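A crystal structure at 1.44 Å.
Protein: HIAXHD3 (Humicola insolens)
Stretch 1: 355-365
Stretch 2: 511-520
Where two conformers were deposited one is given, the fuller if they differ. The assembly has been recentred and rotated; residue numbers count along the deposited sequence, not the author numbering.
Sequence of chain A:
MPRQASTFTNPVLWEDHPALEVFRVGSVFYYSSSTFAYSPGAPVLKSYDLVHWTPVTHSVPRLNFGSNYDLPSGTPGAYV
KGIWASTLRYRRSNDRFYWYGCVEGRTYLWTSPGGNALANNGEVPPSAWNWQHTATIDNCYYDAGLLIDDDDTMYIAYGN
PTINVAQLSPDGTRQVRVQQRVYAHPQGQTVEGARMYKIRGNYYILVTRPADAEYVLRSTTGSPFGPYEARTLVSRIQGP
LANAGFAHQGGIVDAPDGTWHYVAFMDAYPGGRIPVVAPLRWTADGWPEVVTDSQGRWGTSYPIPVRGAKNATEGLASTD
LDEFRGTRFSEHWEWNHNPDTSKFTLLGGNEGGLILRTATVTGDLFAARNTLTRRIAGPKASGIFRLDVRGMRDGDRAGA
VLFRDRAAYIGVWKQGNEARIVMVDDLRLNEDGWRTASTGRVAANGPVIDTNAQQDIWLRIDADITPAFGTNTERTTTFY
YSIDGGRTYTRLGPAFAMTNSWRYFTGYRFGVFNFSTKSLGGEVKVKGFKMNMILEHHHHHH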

ATOM      1  N   ILE A 355      -8.441 -21.745   4.023  1.00  4.55           N
ATOM      2  CA  ILE A 355      -9.821 -21.885   4.519  1.00  4.56           C
ATOM      3  C   ILE A 355     -10.283 -20.570   5.113  1.00  4.25           C
ATOM      4  O   ILE A 355      -9.614 -19.994   5.988  1.00  5.28           O
ATOM      5  CB  ILE A 355      -9.918 -22.980   5.607  1.00  4.91           C
ATOM      6  CG1 ILE A 355      -9.442 -24.324   5.044  1.00  5.24           C
ATOM      7  CG2 ILE A 355     -11.321 -23.029   6.223  1.00  5.82           C
ATOM      8  CD1 ILE A 355     -10.456 -24.986   4.148  1.00  5.80           C
ATOM      9  N   LEU A 356     -11.379 -20.039   4.570  1.00  4.04           N
ATOM     10  CA  LEU A 356     -12.059 -18.873   5.146  1.00  4.18           C
ATOM     11  C   LEU A 356     -13.367 -19.353   5.767  1.00  4.57           C
ATOM     12  O   LEU A 356     -14.322 -19.732   5.029  1.00  4.72           O
ATOM     13  CB  LEU A 356     -12.360 -17.831   4.065  1.00  4.23           C
ATOM     14  CG  LEU A 356     -11.191 -17.145   3.350  1.00  4.25           C
ATOM     15  CD1 LEU A 356     -11.693 -16.183   2.257  1.00  5.43           C
ATOM     16  CD2 LEU A 356     -10.370 -16.376   4.374  1.00  4.42           C
ATOM     17  N   ARG A 357     -13.419 -19.429   7.102  1.00  4.98           N
ATOM     18  CA  ARG A 357     -14.684 -19.666   7.798  1.00  5.21           C
ATOM     19  C   ARG A 357     -15.424 -18.362   7.962  1.00  5.18           C
ATOM     20  O   ARG A 357     -14.803 -17.352   8.256  1.00  5.49           O
ATOM     21  CB  ARG A 357     -14.448 -20.288   9.175  1.00  5.22           C
ATOM     22  CG  ARG A 357     -13.772 -21.656   9.082  1.00  6.44           C
ATOM     23  CD  ARG A 357     -13.711 -22.356  10.415  1.00  8.06           C
ATOM     24  NE  ARG A 357     -13.403 -23.778  10.228  1.00 10.21           N
ATOM     25  CZ  ARG A 357     -13.083 -24.595  11.217  1.00 11.98           C
ATOM     26  NH1 ARG A 357     -12.985 -24.132  12.473  1.00 14.71           N
ATOM     27  NH2 ARG A 357     -12.821 -25.863  10.931  1.00 10.30           N
ATOM     28  N   THR A 358     -16.741 -18.341   7.758  1.00  5.41           N
ATOM     29  CA  THR A 358     -17.455 -17.085   8.026  1.00  5.45           C
ATOM     30  C   THR A 358     -17.155 -16.558   9.447  1.00  5.88           C
ATOM     31  O   THR A 358     -17.200 -17.315  10.434  1.00  7.05           O
ATOM     32  CB  THR A 358     -18.966 -17.242   7.814  1.00  5.91           C
ATOM     33  OG1 THR A 358     -19.456 -18.339   8.612  1.00  7.02           O
ATOM     34  CG2 THR A 358     -19.252 -17.549   6.346  1.00  6.55           C
ATOM     35  N   ALA A 359     -16.855 -15.272   9.535  1.00  5.83           N
ATOM     36  CA  ALA A 359     -16.427 -14.696  10.801  1.00  6.48           C
ATOM     37  C   ALA A 359     -17.401 -13.642  11.323  1.00  6.89           C
ATOM     38  O   ALA A 359     -17.327 -13.268  12.489  1.00  9.20           O
ATOM     39  CB  ALA A 359     -15.025 -14.114  10.682  1.00  7.24           C
ATOM     40  N   THR A 360     -18.324 -13.193  10.473  1.00  6.43           N
ATOM     41  CA  THR A 360     -19.267 -12.120  10.831  1.00  5.71           C
ATOM     42  C   THR A 360     -20.644 -12.430  10.264  1.00  5.99           C
ATOM     43  O   THR A 360     -20.766 -12.877   9.113  1.00  6.35           O
ATOM     44  CB  THR A 360     -18.829 -10.799  10.176  1.00  6.45           C
ATOM     45  OG1 THR A 360     -17.471 -10.527  10.524  1.00  7.70           O
ATOM     46  CG2 THR A 360     -19.701  -9.668  10.609  1.00  6.14           C
ATOM     47  N   VAL A 361     -21.672 -12.181  11.062  1.00  6.26           N
ATOM     48  CA  VAL A 361     -23.065 -12.232  10.594  1.00  6.16           C
ATOM     49  C   VAL A 361     -23.473 -10.806  10.285  1.00  6.66           C
ATOM     50  O   VAL A 361     -23.504  -9.954  11.162  1.00  7.64           O
ATOM     51  CB  VAL A 361     -24.010 -12.859  11.665  1.00  6.87           C
ATOM     52  CG1 VAL A 361     -25.481 -12.759  11.239  1.00  7.57           C
ATOM     53  CG2 VAL A 361     -23.575 -14.294  11.943  1.00  7.77           C
ATOM     54  N   THR A 362     -23.764 -10.556   9.012  1.00  7.31           N
ATOM     55  CA  THR A 362     -24.079  -9.219   8.509  1.00  7.13           C
ATOM     56  C   THR A 362     -24.735  -9.322   7.120  1.00  7.12           C
ATOM     57  O   THR A 362     -24.544 -10.332   6.415  1.00  7.05           O
ATOM     58  CB  THR A 362     -22.801  -8.322   8.452  1.00  6.83           C
ATOM     59  OG1 THR A 362     -23.152  -6.984   8.088  1.00  7.74           O
ATOM     60  CG2 THR A 362     -21.755  -8.869   7.471  1.00  6.27           C
ATOM     61  N   GLY A 363     -25.505  -8.293   6.746  1.00  7.49           N
ATOM     62  CA  GLY A 363     -25.952  -8.106   5.351  1.00  7.67           C
ATOM     63  C   GLY A 363     -25.006  -7.210   4.566  1.00  7.64           C
ATOM     64  O   GLY A 363     -25.191  -6.986   3.365  1.00  8.35           O
ATOM     65  N   ASP A 364     -23.963  -6.739   5.243  1.00  6.76           N
ATOM     66  CA  ASP A 364     -23.132  -5.632   4.734  1.00  6.82           C
ATOM     67  C   ASP A 364     -21.705  -6.138   4.514  1.00  5.84           C
ATOM     68  O   ASP A 364     -20.982  -6.341   5.482  1.00  5.57           O
ATOM     69  CB  ASP A 364     -23.177  -4.511   5.785  1.00  7.78           C
ATOM     70  CG  ASP A 364     -22.458  -3.241   5.361  1.00  8.73           C
ATOM     71  OD1 ASP A 364     -21.777  -3.230   4.315  1.00  9.72           O
ATOM     72  OD2 ASP A 364     -22.589  -2.226   6.104  1.00  9.89           O
ATOM     73  N   LEU A 365     -21.275  -6.283   3.252  1.00  5.28           N
ATOM     74  CA  LEU A 365     -19.873  -6.678   2.974  1.00  4.77           C
ATOM     75  C   LEU A 365     -18.843  -5.811   3.718  1.00  4.33           C
ATOM     76  O   LEU A 365     -17.823  -6.297   4.164  1.00  4.22           O
ATOM     77  CB  LEU A 365     -19.574  -6.644   1.466  1.00  5.80           C
ATOM     78  CG  LEU A 365     -18.162  -7.098   1.050  1.00  8.30           C
ATOM     79  CD1 LEU A 365     -17.746  -8.501   1.491  1.00  8.88           C
ATOM     80  CD2 LEU A 365     -18.031  -6.985  -0.463  1.00 12.54           C
ATOM     81  N   GLY A 511     -10.204  -8.771  -4.114  1.00  3.94           N
ATOM     82  CA  GLY A 511     -10.362  -9.446  -2.846  1.00  3.86           C
ATOM     83  C   GLY A 511     -11.241 -10.661  -2.885  1.00  3.54           C
ATOM     84  O   GLY A 511     -11.992 -10.875  -3.833  1.00  3.46           O
ATOM     85  N   VAL A 512     -11.125 -11.470  -1.834  1.00  4.08           N
ATOM     86  CA  VAL A 512     -11.996 -12.625  -1.640  1.00  3.95           C
ATOM     87  C   VAL A 512     -12.629 -12.495  -0.253  1.00  3.84           C
ATOM     88  O   VAL A 512     -11.955 -12.099   0.710  1.00  3.59           O
ATOM     89  CB  VAL A 512     -11.251 -13.968  -1.838  1.00  4.38           C
ATOM     90  CG1 VAL A 512      -9.989 -14.087  -0.989  1.00  4.67           C
ATOM     91  CG2 VAL A 512     -12.215 -15.140  -1.647  1.00  4.44           C
ATOM     92  N   PHE A 513     -13.926 -12.763  -0.175  1.00  3.83           N
ATOM     93  CA  PHE A 513     -14.690 -12.601   1.072  1.00  3.68           C
ATOM     94  C   PHE A 513     -15.557 -13.818   1.335  1.00  3.86           C
ATOM     95  O   PHE A 513     -15.857 -14.601   0.427  1.00  3.54           O
ATOM     96  CB  PHE A 513     -15.566 -11.349   1.003  1.00  4.31           C
ATOM     97  CG  PHE A 513     -16.686 -11.426  -0.030  1.00  3.80           C
ATOM     98  CD1 PHE A 513     -16.448 -11.059  -1.360  1.00  4.06           C
ATOM     99  CD2 PHE A 513     -17.955 -11.900   0.317  1.00  4.10           C
ATOM    100  CE1 PHE A 513     -17.464 -11.133  -2.304  1.00  4.77           C
ATOM    101  CE2 PHE A 513     -18.972 -11.949  -0.618  1.00  4.26           C
ATOM    102  CZ  PHE A 513     -18.715 -11.596  -1.934  1.00  4.52           C
ATOM    103  N   ASN A 514     -15.995 -13.935   2.571  1.00  3.72           N
ATOM    104  CA  ASN A 514     -16.935 -14.968   2.961  1.00  4.06           C
ATOM    105  C   ASN A 514     -17.576 -14.514   4.275  1.00  4.04           C
ATOM    106  O   ASN A 514     -16.890 -14.317   5.268  1.00  4.22           O
ATOM    107  CB  ASN A 514     -16.231 -16.311   3.128  1.00  3.76           C
ATOM    108  CG  ASN A 514     -17.214 -17.422   3.417  1.00  4.75           C
ATOM    109  OD1 ASN A 514     -18.388 -17.314   3.052  1.00  4.87           O
ATOM    110  ND2 ASN A 514     -16.744 -18.481   4.057  1.00  4.94           N
ATOM    111  N   PHE A 515     -18.890 -14.278   4.248  1.00  3.72           N
ATOM    112  CA  PHE A 515     -19.626 -13.913   5.464  1.00  4.16           C
ATOM    113  C   PHE A 515     -21.002 -14.551   5.449  1.00  4.35           C
ATOM    114  O   PHE A 515     -21.393 -15.179   4.449  1.00  4.52           O
ATOM    115  CB  PHE A 515     -19.703 -12.383   5.666  1.00  4.46           C
ATOM    116  CG  PHE A 515     -20.472 -11.643   4.606  1.00  4.64           C
ATOM    117  CD1 PHE A 515     -19.833 -11.193   3.447  1.00  4.69           C
ATOM    118  CD2 PHE A 515     -21.820 -11.374   4.764  1.00  4.78           C
ATOM    119  CE1 PHE A 515     -20.538 -10.511   2.461  1.00  6.04           C
ATOM    120  CE2 PHE A 515     -22.537 -10.696   3.777  1.00  5.54           C
ATOM    121  CZ  PHE A 515     -21.900 -10.245   2.632  1.00  5.20           C
ATOM    122  N   SER A 516     -21.732 -14.411   6.556  1.00  5.17           N
ATOM    123  CA  SER A 516     -23.087 -14.951   6.560  0.57  5.80           C
ATOM    124  C   SER A 516     -24.128 -13.961   6.975  1.00  6.02           C
ATOM    125  O   SER A 516     -23.887 -13.018   7.719  1.00  6.58           O
ATOM    126  CB  SER A 516     -23.229 -16.217   7.404  0.57  7.14           C
ATOM    127  OG  SER A 516     -24.540 -16.780   7.248  0.57  7.04           O
ATOM    128  N   THR A 517     -25.305 -14.150   6.396  1.00  6.83           N
ATOM    129  CA  THR A 517     -26.438 -13.311   6.757  1.00  7.47           C
ATOM    130  C   THR A 517     -27.269 -13.939   7.888  1.00  8.44           C
ATOM    131  O   THR A 517     -28.108 -13.270   8.460  1.00  9.69           O
ATOM    132  CB  THR A 517     -27.324 -13.017   5.547  1.00  8.10           C
ATOM    133  OG1 THR A 517     -27.829 -14.253   5.033  1.00  9.29           O
ATOM    134  CG2 THR A 517     -26.499 -12.307   4.452  1.00  8.48           C
ATOM    135  N   LYS A 518     -27.006 -15.207   8.219  1.00  8.45           N
ATOM    136  CA  LYS A 518     -27.819 -15.935   9.193  1.00 11.16           C
ATOM    137  C   LYS A 518     -27.035 -16.369  10.404  1.00 11.84           C
ATOM    138  O   LYS A 518     -27.367 -15.982  11.517  1.00 12.71           O
ATOM    139  CB  LYS A 518     -28.454 -17.160   8.544  1.00 11.90           C
ATOM    140  CG  LYS A 518     -29.573 -16.806   7.591  1.00 15.19           C
ATOM    141  CD  LYS A 518     -30.193 -18.056   6.994  1.00 18.68           C
ATOM    142  CE  LYS A 518     -31.424 -17.706   6.179  1.00 22.44           C
ATOM    143  NZ  LYS A 518     -32.410 -16.978   7.017  1.00 27.93           N
ATOM    144  N   SER A 519     -26.018 -17.201  10.188  1.00 12.79           N
ATOM    145  CA  SER A 519     -25.243 -17.757  11.296  1.00 12.83           C
ATOM    146  C   SER A 519     -23.883 -18.234  10.848  1.00 11.12           C
ATOM    147  O   SER A 519     -23.701 -18.543   9.695  1.00 11.52           O
ATOM    148  CB  SER A 519     -26.002 -18.920  11.923  1.00 15.52           C
ATOM    149  OG  SER A 519     -25.790 -20.077  11.153  1.00 22.33           O
ATOM    150  N   LEU A 520     -22.942 -18.316  11.777  1.00  9.54           N
ATOM    151  CA  LEU A 520     -21.625 -18.830  11.448  1.00  8.99           C
ATOM    152  C   LEU A 520     -21.623 -20.353  11.326  1.00  9.59           C
ATOM    153  O   LEU A 520     -22.618 -21.001  11.627  1.00 11.54           O
ATOM    154  CB  LEU A 520     -20.594 -18.361  12.473  1.00  9.91           C
ATOM    155  CG  LEU A 520     -20.607 -16.865  12.778  1.00  9.59           C
ATOM    156  CD1 LEU A 520     -19.554 -16.580  13.841  1.00 12.16           C
ATOM    157  CD2 LEU A 520     -20.340 -16.021  11.526  1.00 10.19           C
TER
HETATM  158  O   HOH W   1     -21.757 -19.621   8.099  1.00  9.34           O
HETATM  159  O   HOH W   2     -16.780 -12.977   7.658  1.00  3.98           O

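Backbone pairing sets the register. Around Ser516 a single beta bridge to Val361 forms: Ser516 N donates to Thr360 O at 3.1 Å, almost linearly, and Thr362 N donates to Ser516 O at 2.8 Å. Val361 CA adds a CA-H...O contact to the same Ser516 O at 3.1 Å, so that carbonyl serves two neighbours at once.

Where the backbones do not pair directly, a side chain and two waters span the gap. Asn514 points toward the first stretch, and its ND2 donates to Leu356 O at 2.9 Å; an amide suits this buried place because it satisfies a strand carbonyl. Water 2 accepts from Ala359 N (3.0 Å) and donates to Asn514 O (2.7 Å). Water 1 likewise accepts from Thr358 OG1 and donates to Ser519 O, both at 2.7 Å. Threonine suits this buried place because its methyl packs on the strand, Thr358 CG2 lying 3.6 Å from Phe515 C.

Apolar side chains add to a contact that buries 846 Å² in all, both sides summed. Leucine's branched end lets Leu365 CD1 lie over one face of the Phe513 ring, 3.5 Å from Phe513 CG, and also reach Phe515 CE1 at 3.6 Å. Toward the surface, Val361 CG2 touches Leu520 CD2 at 3.7 Å. A polar contact lies beside this packing: Thr362 O meets the Phe515 ring edge, 3.3 Å from Phe515 CE2.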